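Local atomic coordinates of hypothetical protein (Aquifex aeolicus, PDB entry 2HEK), a protein that is of unknown function but binds zinc and GDP at separate sites and may hydrolyse dGTP as an HD-domain phosphohydrolase. Residues H49-F52 / E53-L56; L22-F26 / P27-L31; E106-T109 / E110-I113; N250-L253 / R254-D257; V58-I61 / T62-I65. All coordinates share one frame; numbering follows the deposited sequence.

Contact 1: residues H49-F52 / E53-L56; sequences HTRF and EHSL. With ZN (zinc ion), chain D; PO4 (phosphate ion), chain C.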
# COMPACT_ATOMS: atom_id res chain seq x y z
N HIS A 49 -10.20 -15.79 7.21
CA HIS A 49 -11.42 -15.03 6.88
C HIS A 49 -12.61 -15.99 6.65
O HIS A 49 -12.41 -17.17 6.21
CB HIS A 49 -11.21 -14.16 5.65
CG HIS A 49 -10.53 -14.88 4.51
ND1 HIS A 49 -11.05 -14.92 3.22
CD2 HIS A 49 -9.38 -15.59 4.47
CE1 HIS A 49 -10.23 -15.61 2.44
NE2 HIS A 49 -9.23 -16.05 3.18
N THR A 50 -13.82 -15.51 6.97
CA THR A 50 -15.01 -16.36 6.89
C THR A 50 -16.00 -15.91 5.83
O THR A 50 -15.85 -14.81 5.26
CB THR A 50 -15.74 -16.46 8.24
OG1 THR A 50 -16.51 -15.27 8.43
CG2 THR A 50 -14.76 -16.57 9.40
N ARG A 51 -16.99 -16.77 5.56
CA ARG A 51 -18.04 -16.45 4.56
C ARG A 51 -18.89 -15.24 4.96
O ARG A 51 -19.44 -14.53 4.10
CB ARG A 51 -18.92 -17.70 4.34
CG ARG A 51 -18.09 -18.73 3.58
CD ARG A 51 -18.91 -19.65 2.69
NE ARG A 51 -17.98 -20.47 1.92
CZ ARG A 51 -17.44 -20.15 0.74
NH1 ARG A 51 -17.73 -19.02 0.10
NH2 ARG A 51 -16.57 -21.00 0.20
N PHE A 52 -18.91 -14.96 6.27
CA PHE A 52 -19.62 -13.77 6.82
C PHE A 52 -19.03 -12.50 6.26
O PHE A 52 -19.73 -11.68 5.65
CB PHE A 52 -19.56 -13.79 8.35
CG PHE A 52 -20.31 -12.66 9.04
CD1 PHE A 52 -21.61 -12.86 9.49
CD2 PHE A 52 -19.69 -11.44 9.30
CE1 PHE A 52 -22.30 -11.84 10.16
CE2 PHE A 52 -20.36 -10.39 9.94
CZ PHE A 52 -21.72 -10.60 10.37
N GLU A 53 -17.72 -12.30 6.43
CA GLU A 53 -17.12 -11.08 5.90
C GLU A 53 -17.16 -11.02 4.40
O GLU A 53 -17.33 -9.93 3.82
CB GLU A 53 -15.67 -10.90 6.37
CG GLU A 53 -15.47 -10.98 7.90
CD GLU A 53 -15.15 -12.39 8.39
OE1 GLU A 53 -14.02 -12.90 8.10
OE2 GLU A 53 -16.02 -12.96 9.07
N HIS A 54 -16.91 -12.15 3.75
CA HIS A 54 -17.03 -12.25 2.28
C HIS A 54 -18.43 -11.77 1.81
O HIS A 54 -18.55 -10.97 0.88
CB HIS A 54 -16.76 -13.69 1.80
CG HIS A 54 -17.07 -13.91 0.35
ND1 HIS A 54 -16.52 -13.12 -0.65
CD2 HIS A 54 -17.85 -14.82 -0.28
CE1 HIS A 54 -16.97 -13.54 -1.82
NE2 HIS A 54 -17.78 -14.57 -1.62
N SER A 55 -19.49 -12.24 2.47
CA SER A 55 -20.87 -11.83 2.08
C SER A 55 -21.11 -10.33 2.22
O SER A 55 -21.77 -9.74 1.35
CB SER A 55 -21.92 -12.61 2.89
OG SER A 55 -21.80 -14.00 2.63
N LEU A 56 -20.55 -9.70 3.26
CA LEU A 56 -20.63 -8.23 3.43
C LEU A 56 -19.88 -7.55 2.32
O LEU A 56 -20.31 -6.53 1.79
CB LEU A 56 -20.01 -7.80 4.79
CG LEU A 56 -20.70 -8.23 6.10
CD1 LEU A 56 -20.09 -7.54 7.33
CD2 LEU A 56 -22.14 -7.85 6.02
ZN ZN D . -19.09 -16.14 -2.60
P PO4 C . -18.71 -18.57 -3.53
O1 PO4 C . -20.09 -18.83 -2.95
O2 PO4 C . -17.86 -17.74 -2.60
O3 PO4 C . -18.03 -19.90 -3.80
O4 PO4 C . -18.86 -17.92 -4.87
O HOH W 1 -20.94 -14.84 -2.19
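Thr50 and Glu53 form a capping box at the start of helix 51-69, the helix that carries the zinc-binding His54 of the HD domain. Glu53 folds back on the turn, its chain bent at chi2 (92°), so that OE1 takes the Thr50 N-H at 2.9 Å, met from above the carboxylate plane along an almost straight bond. OE2 turns to Thr50 OG1; that bond is modelled implausibly short, and its exact length is doubtful. In return OG1 accepts weakly from Phe52 N, 3.2 Å away, completing the cap.

The turn continues with His54 N bonded to Thr50 O. Ser55 grips Arg51 O twice, its N and OG each 2.8 Å from that oxygen and arriving from opposite faces of the carbonyl plane. On one flank of the helix, CG of His54 is anti to the backbone N (chi1 171°), which carries NE2 to the zinc ion at 2.3 Å. A phosphate oxygen, O2, also binds the metal at 2.0 Å, and Arg51, extended from CG to NE, gives NH1 to this same O2 at 3.0 Å. Asp161 and a water share the metal; Asp164 holds His54 ND1, and Asp85 pairs with Arg51. On another flank Phe52 CE2 packs on Leu56 CD1 at 3.9 Å.

Helix 160-173 lies against His49 and Glu53, helices 17-23 and 26-29 take up Phe52, Leu56 and Ser55, and Gln48 of the second subunit touches the capping pair.

Contact 2: residues L22-F26 / P27-L31; sequences LIDSF and PFQRL. With GDP (guanosine-5'-diphosphate), chain H.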
# COMPACT_ATOMS: atom_id res chain seq x y z
N LEU A 22 -31.21 -8.98 7.97
CA LEU A 22 -30.70 -10.25 7.42
C LEU A 22 -29.39 -10.67 8.08
O LEU A 22 -29.20 -11.83 8.44
CB LEU A 22 -30.55 -10.13 5.90
CG LEU A 22 -31.87 -9.99 5.12
CD1 LEU A 22 -31.59 -9.42 3.72
CD2 LEU A 22 -32.61 -11.36 5.03
N ILE A 23 -28.47 -9.72 8.23
CA ILE A 23 -27.19 -10.02 8.89
C ILE A 23 -27.37 -10.58 10.31
O ILE A 23 -26.69 -11.52 10.73
CB ILE A 23 -26.30 -8.78 8.90
CG1 ILE A 23 -25.82 -8.54 7.48
CG2 ILE A 23 -25.12 -8.96 9.85
CD1 ILE A 23 -25.33 -7.15 7.26
N ASP A 24 -28.32 -10.00 11.04
CA ASP A 24 -28.58 -10.43 12.41
C ASP A 24 -29.29 -11.79 12.54
O ASP A 24 -29.36 -12.35 13.63
CB ASP A 24 -29.31 -9.31 13.17
CG ASP A 24 -28.41 -8.08 13.37
OD1 ASP A 24 -27.19 -8.25 13.58
OD2 ASP A 24 -28.91 -6.93 13.28
N SER A 25 -29.78 -12.36 11.45
CA SER A 25 -30.48 -13.68 11.56
C SER A 25 -29.51 -14.81 11.78
O SER A 25 -28.33 -14.71 11.40
CB SER A 25 -31.32 -13.94 10.32
OG SER A 25 -30.48 -14.19 9.21
N PHE A 26 -29.98 -15.89 12.40
CA PHE A 26 -29.14 -17.05 12.67
C PHE A 26 -28.51 -17.70 11.41
O PHE A 26 -27.35 -18.07 11.45
CB PHE A 26 -29.92 -18.10 13.49
CG PHE A 26 -29.23 -19.43 13.60
CD1 PHE A 26 -28.48 -19.75 14.74
CD2 PHE A 26 -29.35 -20.38 12.59
CE1 PHE A 26 -27.84 -21.00 14.85
CE2 PHE A 26 -28.70 -21.63 12.69
CZ PHE A 26 -27.95 -21.94 13.82
N PRO A 27 -29.27 -17.87 10.31
CA PRO A 27 -28.59 -18.48 9.13
C PRO A 27 -27.44 -17.61 8.55
O PRO A 27 -26.48 -18.15 8.00
CB PRO A 27 -29.71 -18.61 8.10
CG PRO A 27 -31.00 -18.65 8.95
CD PRO A 27 -30.71 -17.65 10.05
N PHE A 28 -27.53 -16.29 8.69
CA PHE A 28 -26.42 -15.45 8.26
C PHE A 28 -25.28 -15.49 9.28
O PHE A 28 -24.10 -15.59 8.91
CB PHE A 28 -26.86 -14.01 7.95
CG PHE A 28 -25.83 -13.21 7.19
CD1 PHE A 28 -25.88 -13.14 5.79
CD2 PHE A 28 -24.82 -12.54 7.85
CE1 PHE A 28 -24.91 -12.44 5.08
CE2 PHE A 28 -23.86 -11.78 7.14
CZ PHE A 28 -23.91 -11.74 5.76
N GLN A 29 -25.61 -15.48 10.57
CA GLN A 29 -24.54 -15.53 11.59
C GLN A 29 -23.72 -16.83 11.52
O GLN A 29 -22.52 -16.84 11.80
CB GLN A 29 -25.10 -15.29 13.01
CG GLN A 29 -25.62 -13.90 13.22
CD GLN A 29 -24.49 -12.87 13.40
OE1 GLN A 29 -23.47 -13.18 14.01
NE2 GLN A 29 -24.68 -11.67 12.90
N ARG A 30 -24.37 -17.93 11.14
CA ARG A 30 -23.69 -19.20 10.87
C ARG A 30 -22.43 -19.02 9.98
O ARG A 30 -21.41 -19.73 10.11
CB ARG A 30 -24.69 -20.15 10.14
CG ARG A 30 -24.07 -21.47 9.69
CD ARG A 30 -25.06 -22.38 8.92
NE ARG A 30 -24.26 -23.41 8.28
CZ ARG A 30 -23.75 -23.31 7.05
NH1 ARG A 30 -24.02 -22.26 6.27
NH2 ARG A 30 -22.99 -24.28 6.58
N LEU A 31 -22.52 -18.09 9.04
CA LEU A 31 -21.43 -17.94 8.09
C LEU A 31 -20.14 -17.49 8.79
O LEU A 31 -19.07 -17.74 8.27
CB LEU A 31 -21.82 -16.99 6.97
CG LEU A 31 -22.99 -17.43 6.08
CD1 LEU A 31 -23.24 -16.33 5.07
CD2 LEU A 31 -22.73 -18.76 5.38
PB GDP H . -24.27 -0.17 19.05
O1B GDP H . -22.97 0.46 19.48
O2B GDP H . -25.43 0.64 19.61
O3B GDP H . -24.37 -0.15 17.53
O3A GDP H . -24.36 -1.70 19.61
PA GDP H . -24.03 -3.00 18.69
O1A GDP H . -24.93 -3.06 17.47
O2A GDP H . -24.13 -4.29 19.47
O5' GDP H . -22.50 -2.73 18.27
C5' GDP H . -21.79 -3.60 17.40
C4' GDP H . -21.16 -2.76 16.30
O4' GDP H . -20.19 -3.58 15.65
C3' GDP H . -22.17 -2.32 15.25
O3' GDP H . -22.38 -0.90 15.26
C2' GDP H . -21.58 -2.77 13.92
O2' GDP H . -20.97 -1.67 13.25
C1' GDP H . -20.50 -3.79 14.27
N9 GDP H . -20.93 -5.21 14.05
C8 GDP H . -20.09 -6.23 13.75
N7 GDP H . -20.74 -7.42 13.59
C5 GDP H . -22.05 -7.17 13.78
C6 GDP H . -23.31 -7.95 13.76
O6 GDP H . -23.30 -9.17 13.53
N1 GDP H . -24.46 -7.32 14.00
C2 GDP H . -24.53 -6.00 14.28
N2 GDP H . -25.74 -5.42 14.52
N3 GDP H . -23.43 -5.21 14.32
C4 GDP H . -22.18 -5.72 14.09
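Ile23 lays CG1 over one face of the Phe28 ring, a CH-pi contact offset toward the rim and 4.2 Å from the centroid, while Leu31 CD1 sits on the opposite face. Ile23 and Phe28 run side by side, pointing the same way, across the turn that joins helix 17-23 to helix 26-29, where Ser25 is the N-cap. This turn forms the base-reading part of a GDP pocket.

The other flat group, the Gln29 amide, uses NE2 in two bonds: one to guanine O6 at 2.9 Å, the other to Ile23 O at 3.0 Å, reached from above the carbonyl plane. The bend at chi2 (-76°) folds the amide back over the turn to make both. With OE1 bonded to Arg32, another GDP-binding residue, the rotation of the amide is fixed from both ends. Asp24 OD1 faces the same edge of the base, accepting from guanine N1 at 2.9 Å and only weakly from N2. Donor and acceptor thus match the Watson-Crick edge, a pattern that would suit guanine rather than adenine.

Behind the pocket Ser25 N and OG both donate to Leu22 O, the hydroxyl lying in the carbonyl plane on a lone pair, 2.8 Å from that oxygen.

Contact 3: residues E106-T109 / E110-I113; sequences EDFT and ERVI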
# COMPACT_ATOMS: atom_id res chain seq x y z
N GLU A 106 -32.51 -29.93 -4.38
CA GLU A 106 -32.72 -28.50 -4.28
C GLU A 106 -31.51 -27.77 -3.69
O GLU A 106 -30.96 -28.19 -2.69
CB GLU A 106 -33.98 -28.16 -3.49
CG GLU A 106 -34.41 -26.69 -3.59
CD GLU A 106 -35.63 -26.34 -2.74
OE1 GLU A 106 -36.12 -27.24 -2.03
OE2 GLU A 106 -36.09 -25.19 -2.79
N ASP A 107 -31.12 -26.66 -4.32
CA ASP A 107 -29.98 -25.87 -3.89
C ASP A 107 -30.22 -25.42 -2.44
O ASP A 107 -31.30 -24.91 -2.11
CB ASP A 107 -29.81 -24.69 -4.85
CG ASP A 107 -28.54 -23.92 -4.62
OD1 ASP A 107 -28.46 -23.23 -3.59
OD2 ASP A 107 -27.62 -23.98 -5.48
N PHE A 108 -29.24 -25.64 -1.56
CA PHE A 108 -29.36 -25.28 -0.15
C PHE A 108 -29.50 -23.77 0.09
O PHE A 108 -30.10 -23.36 1.08
CB PHE A 108 -28.22 -25.86 0.68
CG PHE A 108 -28.45 -27.28 1.09
CD1 PHE A 108 -27.99 -28.33 0.31
CD2 PHE A 108 -29.15 -27.58 2.25
CE1 PHE A 108 -28.22 -29.66 0.69
CE2 PHE A 108 -29.38 -28.89 2.64
CZ PHE A 108 -28.91 -29.94 1.86
N THR A 109 -28.99 -22.94 -0.83
CA THR A 109 -29.18 -21.48 -0.72
C THR A 109 -30.65 -21.13 -0.84
O THR A 109 -31.13 -20.30 -0.09
CB THR A 109 -28.37 -20.68 -1.75
OG1 THR A 109 -26.98 -20.90 -1.49
CG2 THR A 109 -28.65 -19.20 -1.64
N GLU A 110 -31.34 -21.74 -1.81
CA GLU A 110 -32.77 -21.55 -1.97
C GLU A 110 -33.51 -22.06 -0.75
O GLU A 110 -34.39 -21.37 -0.25
CB GLU A 110 -33.34 -22.19 -3.28
CG GLU A 110 -34.89 -22.04 -3.40
CD GLU A 110 -35.42 -22.53 -4.77
OE1 GLU A 110 -34.63 -23.12 -5.51
OE2 GLU A 110 -36.61 -22.34 -5.10
N ARG A 111 -33.14 -23.24 -0.23
CA ARG A 111 -33.79 -23.79 0.94
C ARG A 111 -33.66 -22.91 2.19
O ARG A 111 -34.64 -22.72 2.91
CB ARG A 111 -33.21 -25.19 1.23
CG ARG A 111 -33.57 -26.23 0.18
CD ARG A 111 -33.39 -27.64 0.70
NE ARG A 111 -34.21 -27.88 1.90
CZ ARG A 111 -34.02 -28.89 2.74
NH1 ARG A 111 -33.05 -29.76 2.50
NH2 ARG A 111 -34.81 -29.02 3.79
N VAL A 112 -32.47 -22.38 2.42
CA VAL A 112 -32.22 -21.52 3.59
C VAL A 112 -33.05 -20.20 3.47
O VAL A 112 -33.64 -19.73 4.44
CB VAL A 112 -30.70 -21.26 3.82
CG1 VAL A 112 -30.48 -20.22 4.90
CG2 VAL A 112 -29.99 -22.55 4.19
N ILE A 113 -33.09 -19.64 2.27
CA ILE A 113 -33.89 -18.42 2.05
C ILE A 113 -35.39 -18.68 2.27
O ILE A 113 -36.08 -17.81 2.82
CB ILE A 113 -33.66 -17.89 0.64
CG1 ILE A 113 -32.26 -17.28 0.51
CG2 ILE A 113 -34.71 -16.84 0.28
CD1 ILE A 113 -31.77 -17.17 -0.92
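Glu106 reaches over the first turn and touches both Glu110 and Arg111. Its chain is extended, with CG anti to the backbone N (chi1 -168°), and the two carboxylate oxygens part company: OE2 lies 3.4 Å from Glu110 CD, OE1 lies 3.5 Å from Arg111 CG. The two carboxylates are nearly perpendicular, with 3.7 Å between Glu106 OE2 and Glu110 OE2, a proximity of like charges that is probably eased by Lys114, the salt-bridge partner of Glu110. Glu106 OE1 stands well out of the Arg111 guanidinium plane, so only the opposite charges act there. Arg111 also runs beside Phe108, NH1 coming 3.8 Å from ring atom CE2. One turn round, Thr109 CG2 and Ile113 CD1 lie side by side at 3.8 Å.

Behind these side chains stands the N-terminal cap of helix 108-115. Asp107 is its N-cap, and OD1 accepts from Thr109 N at 2.8 Å on the anti side of the carboxylate; Asp107 O then takes Arg111 N, beginning the run of helical bonds that Val112 and Ile113 continue.

Farther out, the bent Arg111 chain delivers its guanidinium to Glu102, Glu115 and Phe246 O, while the Phe108 ring stacks on Phe252. Leu139 and Val135 of helix 128-139 pack against Thr109, Glu110 and Ile113.

Contact 4: residues N250-L253 / R254-D257; sequences NNFL and RLND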
# COMPACT_ATOMS: atom_id res chain seq x y z
N ASN A 250 -32.46 -27.50 9.66
CA ASN A 250 -31.62 -27.30 10.83
C ASN A 250 -30.42 -28.24 10.88
O ASN A 250 -29.41 -27.91 11.50
CB ASN A 250 -32.43 -27.40 12.11
CG ASN A 250 -33.42 -26.27 12.26
OD1 ASN A 250 -33.18 -25.14 11.82
ND2 ASN A 250 -34.56 -26.57 12.88
N ASN A 251 -30.54 -29.39 10.23
CA ASN A 251 -29.41 -30.33 10.15
C ASN A 251 -28.35 -29.84 9.17
O ASN A 251 -27.19 -30.23 9.25
CB ASN A 251 -29.87 -31.73 9.77
CG ASN A 251 -30.52 -32.47 10.93
OD1 ASN A 251 -30.12 -32.32 12.08
ND2 ASN A 251 -31.54 -33.27 10.62
N PHE A 252 -28.76 -29.01 8.22
CA PHE A 252 -27.79 -28.32 7.39
C PHE A 252 -27.20 -27.16 8.19
O PHE A 252 -25.99 -27.06 8.29
CB PHE A 252 -28.38 -27.83 6.07
CG PHE A 252 -27.49 -26.87 5.35
CD1 PHE A 252 -26.41 -27.33 4.61
CD2 PHE A 252 -27.69 -25.51 5.47
CE1 PHE A 252 -25.56 -26.45 3.97
CE2 PHE A 252 -26.84 -24.61 4.84
CZ PHE A 252 -25.77 -25.08 4.09
N LEU A 253 -28.05 -26.33 8.79
CA LEU A 253 -27.62 -25.15 9.52
C LEU A 253 -26.64 -25.45 10.66
O LEU A 253 -25.80 -24.61 10.97
CB LEU A 253 -28.80 -24.30 10.00
CG LEU A 253 -29.63 -23.58 8.90
CD1 LEU A 253 -30.84 -22.91 9.52
CD2 LEU A 253 -28.84 -22.56 8.08
N ARG A 254 -26.72 -26.64 11.24
CA ARG A 254 -25.78 -26.98 12.31
C ARG A 254 -24.40 -27.40 11.80
O ARG A 254 -23.48 -27.56 12.59
CB ARG A 254 -26.38 -28.02 13.27
CG ARG A 254 -27.45 -27.39 14.16
CD ARG A 254 -27.94 -28.29 15.30
NE ARG A 254 -29.01 -29.23 14.91
CZ ARG A 254 -28.82 -30.50 14.57
NH1 ARG A 254 -27.59 -31.02 14.52
NH2 ARG A 254 -29.86 -31.26 14.25
N LEU A 255 -24.25 -27.58 10.49
CA LEU A 255 -22.96 -27.88 9.92
C LEU A 255 -22.12 -26.60 9.83
O LEU A 255 -22.37 -25.74 8.98
CB LEU A 255 -23.13 -28.45 8.51
CG LEU A 255 -23.69 -29.86 8.34
CD1 LEU A 255 -23.95 -30.09 6.87
CD2 LEU A 255 -22.72 -30.92 8.89
N ASN A 256 -21.15 -26.48 10.73
CA ASN A 256 -20.09 -25.47 10.62
C ASN A 256 -18.70 -26.15 10.74
O ASN A 256 -18.63 -27.38 10.91
CB ASN A 256 -20.31 -24.30 11.61
CG ASN A 256 -20.25 -24.73 13.08
OD1 ASN A 256 -19.49 -25.62 13.47
ND2 ASN A 256 -21.06 -24.09 13.90
N ASP A 257 -17.61 -25.38 10.63
CA ASP A 257 -16.29 -26.01 10.57
C ASP A 257 -16.03 -26.74 11.89
O ASP A 257 -15.56 -27.87 11.87
CB ASP A 257 -15.15 -25.00 10.41
CG ASP A 257 -15.19 -24.24 9.10
OD1 ASP A 257 -15.96 -24.58 8.19
OD2 ASP A 257 -14.40 -23.28 8.99
O HOH W 2 -24.12 -23.45 12.78
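Asn251, on the last turn of helix 250-253, and Arg254, just past its end, lie side by side, their side chains pointing the same way while the flat ends stand almost perpendicular, amide and guanidinium planes 88° apart. The Arg254 chain turns at chi3 (-85°), folding the guanidinium back over the turn with Asn251 CA beneath one face. NH2 is modelled too near Asn251 OD1 for that approach to be trusted. The other end of the Asn251 amide, ND2, is bonded to Asp245 O. Arg254 CG also rests 3.3 Å from Asn250 O, the carbonyl that takes Arg254 N at 3.0 Å.

The buried pair is Leu255 and Phe252. Leu255 turns in beneath the helix end: its N bonds Phe252 O at 2.9 Å, an i to i+3 bond at the helix end, and its CB lies 3.2 Å from the same oxygen. CG is 3.6 Å from Asn251 O as well, so the branch is seated under two terminal carbonyls, with Leu255 CD1 loosely against Phe252 CD1, 4.3 Å away and oblique to the ring. Replacing Leu255 by an alanine would probably leave a gap beside the Phe252 ring and Phe246, which the leucine also touches. Leu253 packs on Val112, Phe26 and Pro27, joining this turn to helices 108-115 and 26-29.

Beyond the turn the chain extends to Asn256, the N-cap of helix 257-266; a water donates to Leu253 O at 2.7 Å and accepts weakly from Asn256 ND2.

Contact 5: residues V58-I61 / T62-I65; sequences VYHI and TERI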
# COMPACT_ATOMS: atom_id res chain seq x y z
N VAL A 58 -19.31 -8.86 -0.73
CA VAL A 58 -20.12 -9.01 -1.98
C VAL A 58 -21.25 -7.95 -2.06
O VAL A 58 -21.45 -7.28 -3.09
CB VAL A 58 -20.68 -10.43 -2.12
CG1 VAL A 58 -21.55 -10.54 -3.40
CG2 VAL A 58 -19.53 -11.46 -2.21
N TYR A 59 -21.98 -7.79 -0.95
CA TYR A 59 -22.97 -6.72 -0.83
C TYR A 59 -22.35 -5.36 -1.20
O TYR A 59 -22.92 -4.61 -1.96
CB TYR A 59 -23.52 -6.69 0.59
CG TYR A 59 -24.41 -5.52 0.96
CD1 TYR A 59 -23.87 -4.30 1.40
CD2 TYR A 59 -25.81 -5.66 0.92
CE1 TYR A 59 -24.73 -3.20 1.76
CE2 TYR A 59 -26.66 -4.60 1.29
CZ TYR A 59 -26.12 -3.38 1.71
OH TYR A 59 -26.99 -2.36 2.06
N HIS A 60 -21.18 -5.03 -0.65
CA HIS A 60 -20.53 -3.74 -0.91
C HIS A 60 -20.07 -3.59 -2.37
O HIS A 60 -20.28 -2.54 -3.02
CB HIS A 60 -19.32 -3.63 0.04
CG HIS A 60 -18.46 -2.45 -0.24
ND1 HIS A 60 -18.82 -1.17 0.11
CD2 HIS A 60 -17.25 -2.34 -0.85
CE1 HIS A 60 -17.87 -0.32 -0.27
NE2 HIS A 60 -16.90 -1.01 -0.85
N ILE A 61 -19.44 -4.63 -2.93
CA ILE A 61 -19.04 -4.57 -4.35
C ILE A 61 -20.25 -4.52 -5.30
O ILE A 61 -20.24 -3.79 -6.29
CB ILE A 61 -18.07 -5.73 -4.74
CG1 ILE A 61 -16.75 -5.54 -4.01
CG2 ILE A 61 -17.78 -5.74 -6.29
CD1 ILE A 61 -15.97 -4.27 -4.47
N THR A 62 -21.31 -5.27 -4.97
CA THR A 62 -22.55 -5.21 -5.74
C THR A 62 -23.09 -3.78 -5.76
O THR A 62 -23.48 -3.31 -6.83
CB THR A 62 -23.63 -6.16 -5.18
OG1 THR A 62 -23.09 -7.50 -5.19
CG2 THR A 62 -24.88 -6.12 -6.07
N GLU A 63 -23.11 -3.12 -4.60
CA GLU A 63 -23.51 -1.69 -4.51
C GLU A 63 -22.73 -0.82 -5.48
O GLU A 63 -23.31 -0.02 -6.25
CB GLU A 63 -23.32 -1.16 -3.08
CG GLU A 63 -23.91 0.25 -2.78
CD GLU A 63 -24.00 0.48 -1.28
OE1 GLU A 63 -22.93 0.45 -0.61
OE2 GLU A 63 -25.13 0.66 -0.75
N ARG A 64 -21.41 -0.98 -5.44
CA ARG A 64 -20.51 -0.21 -6.28
C ARG A 64 -20.80 -0.42 -7.76
O ARG A 64 -20.90 0.54 -8.54
CB ARG A 64 -19.05 -0.58 -5.95
CG ARG A 64 -18.54 -0.04 -4.62
CD ARG A 64 -18.18 1.45 -4.73
NE ARG A 64 -17.46 1.95 -3.55
CZ ARG A 64 -18.03 2.50 -2.48
NH1 ARG A 64 -19.35 2.65 -2.42
NH2 ARG A 64 -17.28 2.92 -1.45
N ILE A 65 -20.95 -1.68 -8.16
CA ILE A 65 -21.18 -1.99 -9.58
C ILE A 65 -22.55 -1.43 -10.03
O ILE A 65 -22.66 -0.88 -11.12
CB ILE A 65 -21.14 -3.51 -9.87
CG1 ILE A 65 -19.71 -4.09 -9.69
CG2 ILE A 65 -21.67 -3.81 -11.29
CD1 ILE A 65 -19.67 -5.64 -9.59
O HOH W 3 -21.55 -0.79 1.14
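His60 and Arg64 meet because of their torsions: the histidine CG stands anti to the backbone N (chi1 173°), and the arginine chain doubles back at chi2 (-78°). Imidazole CE1 then comes over one face of the guanidinium, 3.5 Å from NH2, with the two planes 64° apart, while Arg64 CG lies over a face of the imidazole. At the ring's edge, in its plane, a water sits 2.9 Å from His60 ND1 and donates to Glu63 OE1 at 2.6 Å, linking the two side chains. Glu63 OE2 forms a salt bridge to Lys78.

All of this lies along the middle of helix 51-69. On the inner side Thr62 binds Val58 O twice, with N at 2.8 Å and OG1 at 2.7 Å, the hydroxyl lying above the carbonyl plane; OG1 is also bonded to Ser160. A valine in place of Thr62 would probably leave the Ser160 hydroxyl without this mate and Val58 O with one grip fewer. Ile61 CG2 and Ile65 CD1 pack 3.8 Å apart, and Val58 reaches Asp161 of the zinc site.

The helix thus divides its chemistry: apolar groups and one doubly bound carbonyl are buried against helices 145-155 and 160-173, whereas Arg64 is exposed, while Glu63 is held by Lys78 of helix 74-82, the nearness of both charges to His60 likely to tune its ionisation in opposing senses.

In the fold
Along the chain contact 2 comes first, then contacts 1 and 5 on the same helix 51-69, then contact 3 and finally contact 4. Contacts 1 and 5 adjoin in sequence, their centres 13 Å apart; contacts 4 and 5 are the most distant, at 27 Å. Contact 2 is the hub: it touches contact 1 through Phe28 and Phe52, contact 3 through Pro27 and Val112, and contact 4 through Arg30, whose NH2 probably bonds Leu255 O. Contacts 3 and 4 join through Phe108 and Phe252, bringing the HD domain against its associated region. The GDP-binding turn therefore packs directly on the zinc-bearing helix and on helices 108-115 and 250-253, one from each region.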